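Transcriptional regulator, TetR family (PDB 5K7F) probably binds a cis-regulatory DNA region as a transcriptional repressor, regulating alternative de novo isovaleryl coenzyme A biosynthesis in Myxococcus xanthus. Local coordinates at residues 93-98 / 192-198; 102-106 / 170-174. The contacts are given in a common frame with arbitrary orientation. Where two conformers were deposited one is given. Numbering follows the deposited sequence.

Interaction 1 of 2, residues 93-98 / 192-198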
loop_
_atom_site.group_PDB
_atom_site.type_symbol
_atom_site.label_atom_id
_atom_site.label_comp_id
_atom_site.label_asym_id
_atom_site.label_seq_id
_atom_site.Cartn_x
_atom_site.Cartn_y
_atom_site.Cartn_z
ATOM N N LEU A 93 5.296 -8.925 18.283
ATOM C CA LEU A 93 4.905 -7.952 17.261
ATOM C C LEU A 93 6.105 -7.118 16.808
ATOM O O LEU A 93 6.270 -6.849 15.604
ATOM C CB LEU A 93 3.807 -7.059 17.823
ATOM C CG LEU A 93 2.409 -7.686 17.797
ATOM C CD1 LEU A 93 1.551 -6.946 18.765
ATOM C CD2 LEU A 93 1.858 -7.675 16.373
ATOM N N ARG A 94 6.990 -6.747 17.756
ATOM C CA ARG A 94 8.178 -5.967 17.403
ATOM C C ARG A 94 9.112 -6.761 16.482
ATOM O O ARG A 94 9.630 -6.228 15.487
ATOM C CB ARG A 94 8.950 -5.566 18.662
ATOM C CG ARG A 94 8.246 -4.566 19.518
ATOM C CD ARG A 94 9.065 -4.199 20.762
ATOM N NE ARG A 94 8.327 -3.303 21.632
ATOM C CZ ARG A 94 8.292 -3.391 22.964
ATOM N NH1 ARG A 94 8.969 -4.344 23.597
ATOM N NH2 ARG A 94 7.565 -2.526 23.657
ATOM N N ALA A 95 9.288 -8.038 16.776
ATOM C CA ALA A 95 10.128 -8.888 15.931
ATOM C C ALA A 95 9.462 -9.152 14.590
ATOM O O ALA A 95 10.150 -9.177 13.558
ATOM C CB ALA A 95 10.452 -10.201 16.641
ATOM N N CYS A 96 8.124 -9.340 14.591
ATOM C CA CYS A 96 7.383 -9.622 13.366
ATOM C C CYS A 96 7.475 -8.446 12.406
ATOM O O CYS A 96 7.751 -8.605 11.211
ATOM C CB CYS A 96 5.940 -9.959 13.705
ATOM S SG CYS A 96 4.993 -10.732 12.376
ATOM N N MET A 97 7.314 -7.235 12.943
ATOM C CA MET A 97 7.417 -6.031 12.138
ATOM C C MET A 97 8.804 -5.885 11.522
ATOM O O MET A 97 8.932 -5.557 10.331
ATOM C CB MET A 97 7.113 -4.799 12.979
ATOM C CG MET A 97 7.123 -3.531 12.121
ATOM S SD MET A 97 6.534 -2.087 13.022
ATOM C CE MET A 97 4.975 -1.849 12.219
ATOM N N ARG A 98 9.855 -6.082 12.332
ATOM C CA ARG A 98 11.206 -5.958 11.795
ATOM C C ARG A 98 11.455 -6.989 10.688
ATOM O O ARG A 98 11.870 -6.624 9.574
ATOM C CB ARG A 98 12.224 -6.075 12.922
ATOM C CG ARG A 98 13.672 -5.863 12.492
ATOM C CD ARG A 98 14.593 -5.930 13.704
ATOM N NE ARG A 98 15.967 -5.472 13.449
ATOM C CZ ARG A 98 16.384 -4.203 13.464
ATOM N NH1 ARG A 98 15.547 -3.173 13.682
ATOM N NH2 ARG A 98 17.668 -3.962 13.267
ATOM N N MET A 192 9.773 2.542 12.935
ATOM C CA MET A 192 8.386 2.071 12.858
ATOM C C MET A 192 8.002 1.305 14.115
ATOM O O MET A 192 6.907 1.483 14.664
ATOM C CB MET A 192 8.196 1.198 11.625
ATOM C CG MET A 192 8.029 2.013 10.339
ATOM S SD MET A 192 7.441 1.057 8.918
ATOM C CE MET A 192 7.704 2.283 7.673
ATOM N N VAL A 193 8.896 0.445 14.583
ATOM C CA VAL A 193 8.626 -0.343 15.776
ATOM C C VAL A 193 8.510 0.572 16.965
ATOM O O VAL A 193 7.690 0.352 17.858
ATOM C CB VAL A 193 9.724 -1.411 15.991
ATOM C CG1 VAL A 193 9.618 -2.025 17.359
ATOM C CG2 VAL A 193 9.578 -2.488 14.940
ATOM N N GLY A 194 9.346 1.612 16.998
ATOM C CA GLY A 194 9.303 2.566 18.095
ATOM C C GLY A 194 8.005 3.344 18.140
ATOM O O GLY A 194 7.545 3.715 19.227
ATOM N N MET A 195 7.391 3.571 16.975
ATOM C CA MET A 195 6.107 4.283 16.887
ATOM C C MET A 195 4.949 3.427 17.369
ATOM O O MET A 195 4.091 3.891 18.135
ATOM C CB MET A 195 5.809 4.691 15.448
ATOM C CG MET A 195 6.623 5.774 14.893
ATOM S SD MET A 195 5.697 6.523 13.519
ATOM C CE MET A 195 4.735 7.664 14.396
ATOM N N LEU A 196 4.842 2.204 16.849
ATOM C CA LEU A 196 3.687 1.381 17.167
ATOM C C LEU A 196 3.834 0.654 18.485
ATOM O O LEU A 196 2.831 0.444 19.183
ATOM C CB LEU A 196 3.444 0.359 16.058
ATOM C CG LEU A 196 2.550 0.734 14.876
ATOM C CD1 LEU A 196 1.878 -0.516 14.331
ATOM C CD2 LEU A 196 1.494 1.808 15.183
ATOM N N PHE A 197 5.049 0.249 18.843
ATOM C CA PHE A 197 5.277 -0.624 19.989
ATOM C C PHE A 197 6.351 -0.056 20.914
ATOM O O PHE A 197 7.334 -0.721 21.229
ATOM C CB PHE A 197 5.668 -2.020 19.505
ATOM C CG PHE A 197 4.760 -2.584 18.435
ATOM C CD1 PHE A 197 3.430 -2.839 18.693
ATOM C CD2 PHE A 197 5.234 -2.856 17.164
ATOM C CE1 PHE A 197 2.601 -3.349 17.718
ATOM C CE2 PHE A 197 4.420 -3.398 16.194
ATOM C CZ PHE A 197 3.093 -3.636 16.462
ATOM N N PRO A 198 6.186 1.174 21.382
ATOM C CA PRO A 198 7.133 1.729 22.345
ATOM C C PRO A 198 6.992 1.035 23.687
ATOM O O PRO A 198 5.993 0.343 23.934
ATOM C CB PRO A 198 6.699 3.194 22.444
ATOM C CG PRO A 198 5.231 3.109 22.287
ATOM C CD PRO A 198 5.010 2.025 21.234
#
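The last turn of helix 185-196 and the two residues that follow it pack against the early part of helix 89-105; the two short helical segments run roughly antiparallel, at 145° with their axes 9.9 Å apart at closest approach. Met-192 offers its CB to the sulfur of Met-97 (CB to SD, 3.9 Å), then turns its thioether away from 93-98. One residue on, Val-193 points toward 93-98, and its two methyls reach different neighbours: CG2 lies 3.6 Å from Met-97 SD and CG1 3.6 Å from Arg-94 CG. Leu-196 closes the helical part, its CD1 4.0 Å from Met-97 CE. At Phe-197 the backbone leaves helical geometry, while the ring packs against Leu-93, whose CB sits over one face in a CH-pi contact, 4.0 Å from the ring centroid. Met-97 SD adds an oblique Met-aromatic contact at 5.2 Å from the same centroid. Phe-197 O, just past the helix, accepts a 2.8 Å hydrogen bond from Arg-94 NE, supplemented by weak bonds from Arg-94 NH2 to Phe-197 O (3.0 Å) and Pro-198 O (3.3 Å). The guanidinium thus ties the residues following helix 185-196 to helix 89-105. Behind this pair, Leu-93 rests on helix 125-150 and Met-97 on Phe-166 and Met-169 of helix 159-171, while Met-195 and Leu-196 pack on Leu-196 and Met-195 of the second subunit.

Interaction 2 of 2, residues 102-106 / 170-174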
loop_
_atom_site.group_PDB
_atom_site.type_symbol
_atom_site.label_atom_id
_atom_site.label_comp_id
_atom_site.label_asym_id
_atom_site.label_seq_id
_atom_site.Cartn_x
_atom_site.Cartn_y
_atom_site.Cartn_z
ATOM N N LEU A 102 12.089 -6.270 6.483
ATOM C CA LEU A 102 13.198 -6.854 5.734
ATOM C C LEU A 102 12.679 -7.669 4.542
ATOM O O LEU A 102 13.185 -7.546 3.425
ATOM C CB LEU A 102 14.096 -7.690 6.670
ATOM C CG LEU A 102 14.817 -6.957 7.841
ATOM C CD1 LEU A 102 15.572 -7.929 8.716
ATOM C CD2 LEU A 102 15.680 -5.797 7.350
ATOM N N LEU A 103 11.672 -8.512 4.744
ATOM C CA LEU A 103 11.109 -9.246 3.608
ATOM C C LEU A 103 10.653 -8.321 2.465
ATOM O O LEU A 103 10.785 -8.659 1.286
ATOM C CB LEU A 103 9.939 -10.102 4.095
ATOM C CG LEU A 103 9.080 -10.757 3.020
ATOM C CD1 LEU A 103 9.850 -11.755 2.242
ATOM C CD2 LEU A 103 7.871 -11.444 3.639
ATOM N N VAL A 104 10.162 -7.129 2.796
ATOM C CA VAL A 104 9.647 -6.195 1.812
ATOM C C VAL A 104 10.757 -5.497 1.060
ATOM O O VAL A 104 10.545 -5.065 -0.085
ATOM C CB VAL A 104 8.744 -5.194 2.548
ATOM C CG1 VAL A 104 8.559 -3.960 1.769
ATOM C CG2 VAL A 104 7.373 -5.845 2.805
ATOM N N THR A 105 11.951 -5.378 1.674
ATOM C CA THR A 105 13.001 -4.510 1.156
ATOM C C THR A 105 14.185 -5.252 0.596
ATOM O O THR A 105 14.912 -4.659 -0.212
ATOM C CB THR A 105 13.489 -3.509 2.219
ATOM O OG1 THR A 105 13.821 -4.144 3.449
ATOM C CG2 THR A 105 12.414 -2.470 2.527
ATOM N N ARG A 106 14.380 -6.523 0.969
ATOM C CA ARG A 106 15.515 -7.281 0.428
ATOM C C ARG A 106 15.382 -7.429 -1.092
ATOM O O ARG A 106 14.321 -7.773 -1.621
ATOM C CB ARG A 106 15.609 -8.651 1.092
ATOM C CG ARG A 106 15.983 -8.643 2.584
ATOM C CD ARG A 106 16.761 -9.963 2.988
ATOM N NE ARG A 106 16.912 -10.125 4.422
ATOM C CZ ARG A 106 15.952 -10.513 5.249
ATOM N NH1 ARG A 106 14.718 -10.749 4.795
ATOM N NH2 ARG A 106 16.230 -10.623 6.531
ATOM N N VAL A 170 3.904 -1.419 6.641
ATOM C CA VAL A 170 5.057 -2.224 6.222
ATOM C C VAL A 170 5.008 -2.498 4.730
ATOM O O VAL A 170 6.011 -2.338 4.027
ATOM C CB VAL A 170 5.109 -3.524 7.039
ATOM C CG1 VAL A 170 6.215 -4.408 6.544
ATOM C CG2 VAL A 170 5.339 -3.175 8.518
ATOM N N LEU A 171 3.839 -2.858 4.197
ATOM C CA LEU A 171 3.795 -3.241 2.798
ATOM C C LEU A 171 3.986 -2.037 1.881
ATOM O O LEU A 171 4.490 -2.193 0.760
ATOM C CB LEU A 171 2.472 -3.963 2.500
ATOM C CG LEU A 171 2.275 -5.256 3.297
ATOM C CD1 LEU A 171 0.920 -5.859 2.953
ATOM C CD2 LEU A 171 3.384 -6.244 3.017
ATOM N N TRP A 172 3.580 -0.833 2.314
ATOM C CA TRP A 172 3.709 0.359 1.480
ATOM C C TRP A 172 5.157 0.836 1.348
ATOM O O TRP A 172 5.420 1.694 0.493
ATOM C CB TRP A 172 2.796 1.492 2.005
ATOM C CG TRP A 172 2.265 2.376 0.860
ATOM C CD1 TRP A 172 1.350 2.015 -0.091
ATOM C CD2 TRP A 172 2.659 3.717 0.539
ATOM N NE1 TRP A 172 1.152 3.042 -0.972
ATOM C CE2 TRP A 172 1.935 4.101 -0.605
ATOM C CE3 TRP A 172 3.543 4.636 1.112
ATOM C CZ2 TRP A 172 2.066 5.363 -1.185
ATOM C CZ3 TRP A 172 3.676 5.898 0.516
ATOM C CH2 TRP A 172 2.953 6.233 -0.614
ATOM N N ILE A 173 6.102 0.274 2.129
ATOM C CA ILE A 173 7.528 0.648 2.044
ATOM C C ILE A 173 8.075 0.502 0.621
ATOM O O ILE A 173 8.945 1.271 0.206
ATOM C CB ILE A 173 8.345 -0.158 3.049
ATOM C CG1 ILE A 173 7.926 0.171 4.492
ATOM C CG2 ILE A 173 9.823 0.113 2.854
ATOM C CD1 ILE A 173 8.705 -0.706 5.582
ATOM N N TYR A 174 7.593 -0.473 -0.145
ATOM C CA TYR A 174 8.120 -0.627 -1.498
ATOM C C TYR A 174 7.899 0.595 -2.375
ATOM O O TYR A 174 8.687 0.823 -3.300
ATOM C CB TYR A 174 7.526 -1.876 -2.139
ATOM C CG TYR A 174 6.237 -1.706 -2.886
ATOM C CD1 TYR A 174 6.235 -1.408 -4.251
ATOM C CD2 TYR A 174 5.025 -1.923 -2.256
ATOM C CE1 TYR A 174 5.068 -1.299 -4.943
ATOM C CE2 TYR A 174 3.841 -1.806 -2.947
ATOM C CZ TYR A 174 3.872 -1.499 -4.295
ATOM O OH TYR A 174 2.706 -1.382 -5.013
#
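Near its C-terminal end, helix 89-105 meets the end region of helix 159-171 through a small van der Waals contact that buries 205 Å² and contains no hydrogen bond between the segments. Leu-103 faces another partner, resting on Leu-74, Phe-75 and Val-79 of helix 60-83, so the same helical turn is held on a second side. Val-104 is the centre of the contact. It points at the opposing segment: CG2 approaches Val-170 CG1 at 4.2 Å and Leu-171 CD2 at 4.0 Å, CG1 lies 4.0 Å from Ile-173 CB and 4.1 Å from Tyr-174 N, and both methyls sit by Val-170 O, with CG1 at 3.8 Å. The valine therefore packs on backbone as well as side chains, and the backbones come closest at Val-104 CA and Leu-171 CA, 6.6 Å apart. Thr-105 adds its methyl, with CG2 3.7 Å from Ile-173 CG2; its hydroxyl is hydrogen-bonded to the carbonyl of Ile-101 in its own helix, so the threonine presents a hydrocarbon surface here. At Arg-106 the backbone leaves helical geometry and the chain turns away. Leu-171 and Trp-172 also reach the second subunit, packing on its Trp-172 and Leu-171. The contact joins helices 89-105 and 159-171 within the all-helical C-terminal domain of the TetR fold, which in this family generally carries dimerisation and ligand binding.

Both contacts use helix 89-105, one toward its start and one at its end, and join it to the successive helices 185-196 and 159-171. Interaction 2 lies deep, about 7 Å between its centre and that of the chain; interaction 1 is farther out, at about 16 Å, and only partly buried. Their chemistry differs too: the inner contact has no hydrogen bond or charged group between its segments, whereas the outer one covers more than twice the area and adds an arginine bonded to main-chain carbonyls. They also touch directly, through Met-192 CE and Ile-173 CD1 (3.8 Å) and Met-97 CE and Val-170 CG2 (3.9 Å), so the two contacts adjoin, and both touch the second subunit.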